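Local atomic coordinates of lysine-sensitive aspartokinase 3 (Escherichia coli, PDB entry 2J0X), a protein that catalyses the ATP-dependent phosphorylation of L-aspartate to 4-phospho-L-aspartate, the first step of lysine biosynthesis, and is inhibited allosterically by lysine. Residues A[212-217]-A[270-275]; A[222-227]-A[237-242]. All coordinates share one frame; numbering follows the deposited sequence.

Both contacts belong to the amino acid kinase fold, their centres about 19 Å apart, and contact 2 joins parts of the long excursion between the two strands that contact 1 pairs. Contact 1 lies where strands 216-221 and 274-278 enter the large mixed sheet; it is a parallel pairing with buried aliphatic side chains and the partly exposed Arg216 and Pro273 beside them. In contact 2, 222-227 and 237-242 are both loop, joined by a single backbone hydrogen bond, and much of the contact falls to a partly exposed tyrosine and arginine, with two buried isoleucines beside them. Strand chemistry thus gives way to aromatic and cationic packing near the ATP site.

Contact 1: A[212-217]-A[270-275]; sequences LHASRV and SDIPVF
Val217 and Val274 pair as neighbours in the parallel part of the amino acid kinase sheet, where strands 216-221 and 274-278 begin. Two backbone hydrogen bonds join the strands. Val217 N gives to Pro273 O at 3.0 Å. One step on, Phe275 N gives to Val217 O at 2.9 Å. Each acceptor also has a CA-H at hand, Arg216 CA beside Pro273 O and Val274 CA beside Val217 O.

The apolar contacts continue the pairing. The two valines stand side by side on one face of the sheet, Val217 CG1 touching Val274 CG2 at 3.5 Å. Upstream, Ile272 turns its side chain toward 212-217: CG1 is anti to its own carbonyl carbon (chi1 -59°) and carries CD1 to the backbone of Ala214, while CG2 lies against Arg216 CA at 3.7 Å. Ser215 O lies 3.4 Å from Pro273 CD.

Arg216 runs alongside 273-275, its CD near Phe275 CB. Its charge is met outside the two segments, NH2 making a salt bridge with Asp30 and NE one with Asp218. What it offers Pro273 is aliphatic: Arg216 CG rests 3.4 Å from Pro273 O.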
loop_
_atom_site.group_PDB
_atom_site.type_symbol
_atom_site.label_atom_id
_atom_site.label_comp_id
_atom_site.label_asym_id
_atom_site.label_seq_id
_atom_site.Cartn_x
_atom_site.Cartn_y
_atom_site.Cartn_z
ATOM N N LEU A 212 -22.011 14.486 -29.438
ATOM C CA LEU A 212 -23.248 14.890 -30.095
ATOM C C LEU A 212 -24.229 15.579 -29.167
ATOM O O LEU A 212 -25.394 15.763 -29.531
ATOM C CB LEU A 212 -23.950 13.667 -30.689
ATOM C CG LEU A 212 -23.195 12.717 -31.616
ATOM C CD1 LEU A 212 -23.991 11.427 -31.749
ATOM C CD2 LEU A 212 -22.972 13.362 -32.979
ATOM N N HIS A 213 -23.772 15.962 -27.980
ATOM C CA HIS A 213 -24.668 16.589 -27.006
ATOM C C HIS A 213 -25.932 15.748 -26.892
ATOM O O HIS A 213 -27.046 16.262 -27.004
ATOM C CB HIS A 213 -25.053 18.007 -27.425
ATOM C CG HIS A 213 -23.890 18.930 -27.541
ATOM N ND1 HIS A 213 -23.020 18.895 -28.609
ATOM C CD2 HIS A 213 -23.420 19.879 -26.701
ATOM C CE1 HIS A 213 -22.061 19.784 -28.421
ATOM N NE2 HIS A 213 -22.280 20.393 -27.269
ATOM N N ALA A 214 -25.753 14.448 -26.693
ATOM C CA ALA A 214 -26.887 13.553 -26.554
ATOM C C ALA A 214 -27.570 13.877 -25.235
ATOM O O ALA A 214 -26.923 14.316 -24.286
ATOM C CB ALA A 214 -26.421 12.106 -26.572
ATOM N N SER A 215 -28.878 13.668 -25.184
ATOM C CA SER A 215 -29.653 13.950 -23.984
ATOM C C SER A 215 -29.500 12.860 -22.929
ATOM O O SER A 215 -29.669 13.106 -21.733
ATOM C CB SER A 215 -31.128 14.110 -24.356
ATOM O OG SER A 215 -31.572 13.027 -25.156
ATOM N N ARG A 216 -29.171 11.653 -23.377
ATOM C CA ARG A 216 -29.010 10.534 -22.467
ATOM C C ARG A 216 -28.286 9.378 -23.134
ATOM O O ARG A 216 -28.214 9.305 -24.365
ATOM C CB ARG A 216 -30.382 10.060 -21.991
ATOM C CG ARG A 216 -30.335 8.910 -20.983
ATOM C CD ARG A 216 -31.734 8.363 -20.722
ATOM N NE ARG A 216 -32.289 7.736 -21.918
ATOM C CZ ARG A 216 -33.551 7.352 -22.049
ATOM N NH1 ARG A 216 -34.408 7.537 -21.054
ATOM N NH2 ARG A 216 -33.947 6.756 -23.163
ATOM N N VAL A 217 -27.744 8.478 -22.318
ATOM C CA VAL A 217 -27.056 7.301 -22.834
ATOM C C VAL A 217 -27.484 6.073 -22.045
ATOM O O VAL A 217 -27.373 6.037 -20.819
ATOM C CB VAL A 217 -25.513 7.453 -22.771
ATOM C CG1 VAL A 217 -25.075 7.797 -21.370
ATOM C CG2 VAL A 217 -24.850 6.166 -23.227
ATOM N N SER A 270 -19.899 15.979 -19.093
ATOM C CA SER A 270 -20.714 16.773 -19.998
ATOM C C SER A 270 -22.178 16.754 -19.589
ATOM O O SER A 270 -23.059 17.073 -20.377
ATOM C CB SER A 270 -20.564 16.258 -21.426
ATOM O OG SER A 270 -19.249 16.509 -21.905
ATOM N N ASP A 271 -22.433 16.370 -18.348
ATOM C CA ASP A 271 -23.789 16.321 -17.825
ATOM C C ASP A 271 -24.812 15.617 -18.702
ATOM O O ASP A 271 -25.837 16.196 -19.052
ATOM C CB ASP A 271 -24.273 17.734 -17.499
ATOM C CG ASP A 271 -23.573 18.314 -16.283
ATOM O OD1 ASP A 271 -22.358 18.611 -16.367
ATOM O OD2 ASP A 271 -24.235 18.456 -15.233
ATOM N N ILE A 272 -24.523 14.367 -19.052
ATOM C CA ILE A 272 -25.434 13.547 -19.848
ATOM C C ILE A 272 -25.730 12.292 -19.023
ATOM O O ILE A 272 -24.876 11.421 -18.851
ATOM C CB ILE A 272 -24.822 13.132 -21.206
ATOM C CG1 ILE A 272 -24.453 14.387 -22.007
ATOM C CG2 ILE A 272 -25.820 12.249 -21.974
ATOM C CD1 ILE A 272 -24.058 14.137 -23.467
ATOM N N PRO A 273 -26.948 12.196 -18.494
ATOM C CA PRO A 273 -27.384 11.064 -17.674
ATOM C C PRO A 273 -27.108 9.701 -18.293
ATOM O O PRO A 273 -27.394 9.463 -19.469
ATOM C CB PRO A 273 -28.879 11.312 -17.507
ATOM C CG PRO A 273 -28.984 12.796 -17.591
ATOM C CD PRO A 273 -28.057 13.130 -18.730
ATOM N N VAL A 274 -26.551 8.805 -17.492
ATOM C CA VAL A 274 -26.270 7.460 -17.960
ATOM C C VAL A 274 -27.233 6.502 -17.287
ATOM O O VAL A 274 -27.140 6.258 -16.080
ATOM C CB VAL A 274 -24.854 7.005 -17.602
ATOM C CG1 VAL A 274 -24.603 5.609 -18.174
ATOM C CG2 VAL A 274 -23.849 8.002 -18.117
ATOM N N PHE A 275 -28.165 5.970 -18.061
ATOM C CA PHE A 275 -29.108 5.026 -17.504
ATOM C C PHE A 275 -28.511 3.627 -17.581
ATOM O O PHE A 275 -28.079 3.185 -18.646
ATOM C CB PHE A 275 -30.417 5.042 -18.278
ATOM C CG PHE A 275 -31.310 3.888 -17.952
ATOM C CD1 PHE A 275 -32.133 3.927 -16.839
ATOM C CD2 PHE A 275 -31.295 2.738 -18.740
ATOM C CE1 PHE A 275 -32.933 2.835 -16.510
ATOM C CE2 PHE A 275 -32.087 1.641 -18.419
ATOM C CZ PHE A 275 -32.911 1.689 -17.298
#

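Contact 2: A[222-227]-A[237-242]; sequences DVPGIY and AKRIDE
The backbones of 222-227 and 237-242 meet at a steep angle, the touching parts running 107° apart, and come closest in a single backbone bridge at Tyr227 and Arg239, whose CA atoms are 4.3 Å apart. Ile240 N gives a hydrogen bond to Ile226 O at 3.0 Å. Next to this bond the buried isoleucines touch through their ends, Ile226 CD1 lying 3.7 Å from Ile240 CD1.

Tyr227 CE2 lies over one face of the Arg239 guanidinium, offset toward its rim, and also touches Arg239 CB; CZ of the ring is on the same side, farther out. The two planes are 33° apart, a tilted rather than flat overlap. Lys238 O sits at the ring edge, 3.4 Å from Tyr227 CD2. A bend at chi3 (-63°) folds the arginine back over the ring, with Pro224 O on the opposite side and NH2 hydrogen-bonded to Ala284 O. Replacing Tyr227 by an alanine would probably open a gap beside the arginine's CB and leave one guanidinium face without its aromatic cover, though NH2 would keep Ala284 O. Gly225 passes close by, and its backbone angles suit glycine alone.

Tyr227, which carries the contact, is an ATP-binding residue, as is Asp222 at the start of the same segment: this is the nucleotide-site loop of the amino acid kinase domain, which packs against 237-242.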
loop_
_atom_site.group_PDB
_atom_site.type_symbol
_atom_site.label_atom_id
_atom_site.label_comp_id
_atom_site.label_asym_id
_atom_site.label_seq_id
_atom_site.Cartn_x
_atom_site.Cartn_y
_atom_site.Cartn_z
ATOM N N ASP A 222 -26.473 -6.732 -17.450
ATOM C CA ASP A 222 -27.188 -7.907 -16.958
ATOM C C ASP A 222 -27.820 -7.697 -15.579
ATOM O O ASP A 222 -28.172 -8.660 -14.895
ATOM C CB ASP A 222 -26.251 -9.112 -16.914
ATOM C CG ASP A 222 -25.099 -8.910 -15.968
ATOM O OD1 ASP A 222 -24.321 -9.864 -15.780
ATOM O OD2 ASP A 222 -24.971 -7.798 -15.417
ATOM N N VAL A 223 -27.957 -6.434 -15.181
ATOM C CA VAL A 223 -28.560 -6.083 -13.898
ATOM C C VAL A 223 -29.574 -4.946 -14.060
ATOM O O VAL A 223 -29.316 -3.948 -14.740
ATOM C CB VAL A 223 -27.486 -5.682 -12.872
ATOM C CG1 VAL A 223 -26.596 -6.872 -12.579
ATOM C CG2 VAL A 223 -26.662 -4.530 -13.400
ATOM N N PRO A 224 -30.741 -5.086 -13.416
ATOM C CA PRO A 224 -31.851 -4.129 -13.443
ATOM C C PRO A 224 -31.499 -2.763 -12.872
ATOM O O PRO A 224 -32.352 -1.879 -12.788
ATOM C CB PRO A 224 -32.914 -4.833 -12.613
ATOM C CG PRO A 224 -32.089 -5.491 -11.559
ATOM C CD PRO A 224 -30.958 -6.094 -12.362
ATOM N N GLY A 225 -30.239 -2.597 -12.487
ATOM C CA GLY A 225 -29.796 -1.343 -11.908
ATOM C C GLY A 225 -29.273 -1.609 -10.510
ATOM O O GLY A 225 -29.094 -2.766 -10.119
ATOM N N ILE A 226 -29.020 -0.553 -9.745
ATOM C CA ILE A 226 -28.523 -0.743 -8.389
ATOM C C ILE A 226 -29.620 -0.581 -7.357
ATOM O O ILE A 226 -30.507 0.265 -7.493
ATOM C CB ILE A 226 -27.382 0.235 -8.023
ATOM C CG1 ILE A 226 -27.871 1.677 -8.107
ATOM C CG2 ILE A 226 -26.199 0.019 -8.933
ATOM C CD1 ILE A 226 -26.821 2.681 -7.699
ATOM N N TYR A 227 -29.548 -1.416 -6.325
ATOM C CA TYR A 227 -30.504 -1.387 -5.229
ATOM C C TYR A 227 -29.779 -1.008 -3.950
ATOM O O TYR A 227 -28.558 -1.109 -3.871
ATOM C CB TYR A 227 -31.173 -2.752 -5.050
ATOM C CG TYR A 227 -32.030 -3.170 -6.220
ATOM C CD1 TYR A 227 -31.587 -4.135 -7.127
ATOM C CD2 TYR A 227 -33.282 -2.589 -6.433
ATOM C CE1 TYR A 227 -32.367 -4.516 -8.215
ATOM C CE2 TYR A 227 -34.073 -2.959 -7.522
ATOM C CZ TYR A 227 -33.608 -3.925 -8.410
ATOM O OH TYR A 227 -34.380 -4.301 -9.490
ATOM N N ALA A 237 -35.054 -4.502 -0.037
ATOM C CA ALA A 237 -34.146 -3.667 -0.817
ATOM C C ALA A 237 -34.893 -2.872 -1.876
ATOM O O ALA A 237 -35.529 -3.448 -2.752
ATOM C CB ALA A 237 -33.084 -4.538 -1.472
ATOM N N LYS A 238 -34.801 -1.548 -1.796
ATOM C CA LYS A 238 -35.471 -0.657 -2.745
ATOM C C LYS A 238 -34.556 -0.319 -3.924
ATOM O O LYS A 238 -33.342 -0.412 -3.812
ATOM C CB LYS A 238 -35.874 0.643 -2.038
ATOM C CG LYS A 238 -36.620 0.442 -0.731
ATOM C CD LYS A 238 -36.974 1.776 -0.086
ATOM C CE LYS A 238 -37.682 1.575 1.251
ATOM N NZ LYS A 238 -38.078 2.863 1.899
ATOM N N ARG A 239 -35.134 0.070 -5.056
ATOM C CA ARG A 239 -34.316 0.438 -6.207
ATOM C C ARG A 239 -33.876 1.888 -6.111
ATOM O O ARG A 239 -34.668 2.766 -5.774
ATOM C CB ARG A 239 -35.065 0.287 -7.534
ATOM C CG ARG A 239 -34.324 1.016 -8.675
ATOM C CD ARG A 239 -35.081 1.085 -9.996
ATOM N NE ARG A 239 -35.319 -0.234 -10.567
ATOM C CZ ARG A 239 -34.379 -1.153 -10.749
ATOM N NH1 ARG A 239 -33.124 -0.903 -10.405
ATOM N NH2 ARG A 239 -34.699 -2.334 -11.263
ATOM N N ILE A 240 -32.610 2.131 -6.432
ATOM C CA ILE A 240 -32.043 3.476 -6.420
ATOM C C ILE A 240 -32.283 4.077 -7.804
ATOM O O ILE A 240 -31.757 3.587 -8.810
ATOM C CB ILE A 240 -30.521 3.436 -6.136
ATOM C CG1 ILE A 240 -30.265 2.664 -4.841
ATOM C CG2 ILE A 240 -29.963 4.852 -6.031
ATOM C CD1 ILE A 240 -28.815 2.430 -4.548
ATOM N N ASP A 241 -33.081 5.137 -7.854
ATOM C CA ASP A 241 -33.405 5.771 -9.119
ATOM C C ASP A 241 -32.266 6.588 -9.700
ATOM O O ASP A 241 -31.889 6.427 -10.863
ATOM C CB ASP A 241 -34.638 6.655 -8.946
ATOM C CG ASP A 241 -35.862 5.862 -8.569
ATOM O OD1 ASP A 241 -36.244 4.971 -9.355
ATOM O OD2 ASP A 241 -36.436 6.120 -7.489
ATOM N N GLU A 242 -31.708 7.461 -8.878
ATOM C CA GLU A 242 -30.637 8.321 -9.330
ATOM C C GLU A 242 -29.461 8.244 -8.362
ATOM O O GLU A 242 -29.636 8.392 -7.155
ATOM C CB GLU A 242 -31.185 9.745 -9.416
ATOM C CG GLU A 242 -30.376 10.722 -10.221
ATOM C CD GLU A 242 -30.977 12.108 -10.164
ATOM O OE1 GLU A 242 -31.181 12.610 -9.038
ATOM O OE2 GLU A 242 -31.249 12.695 -11.232
#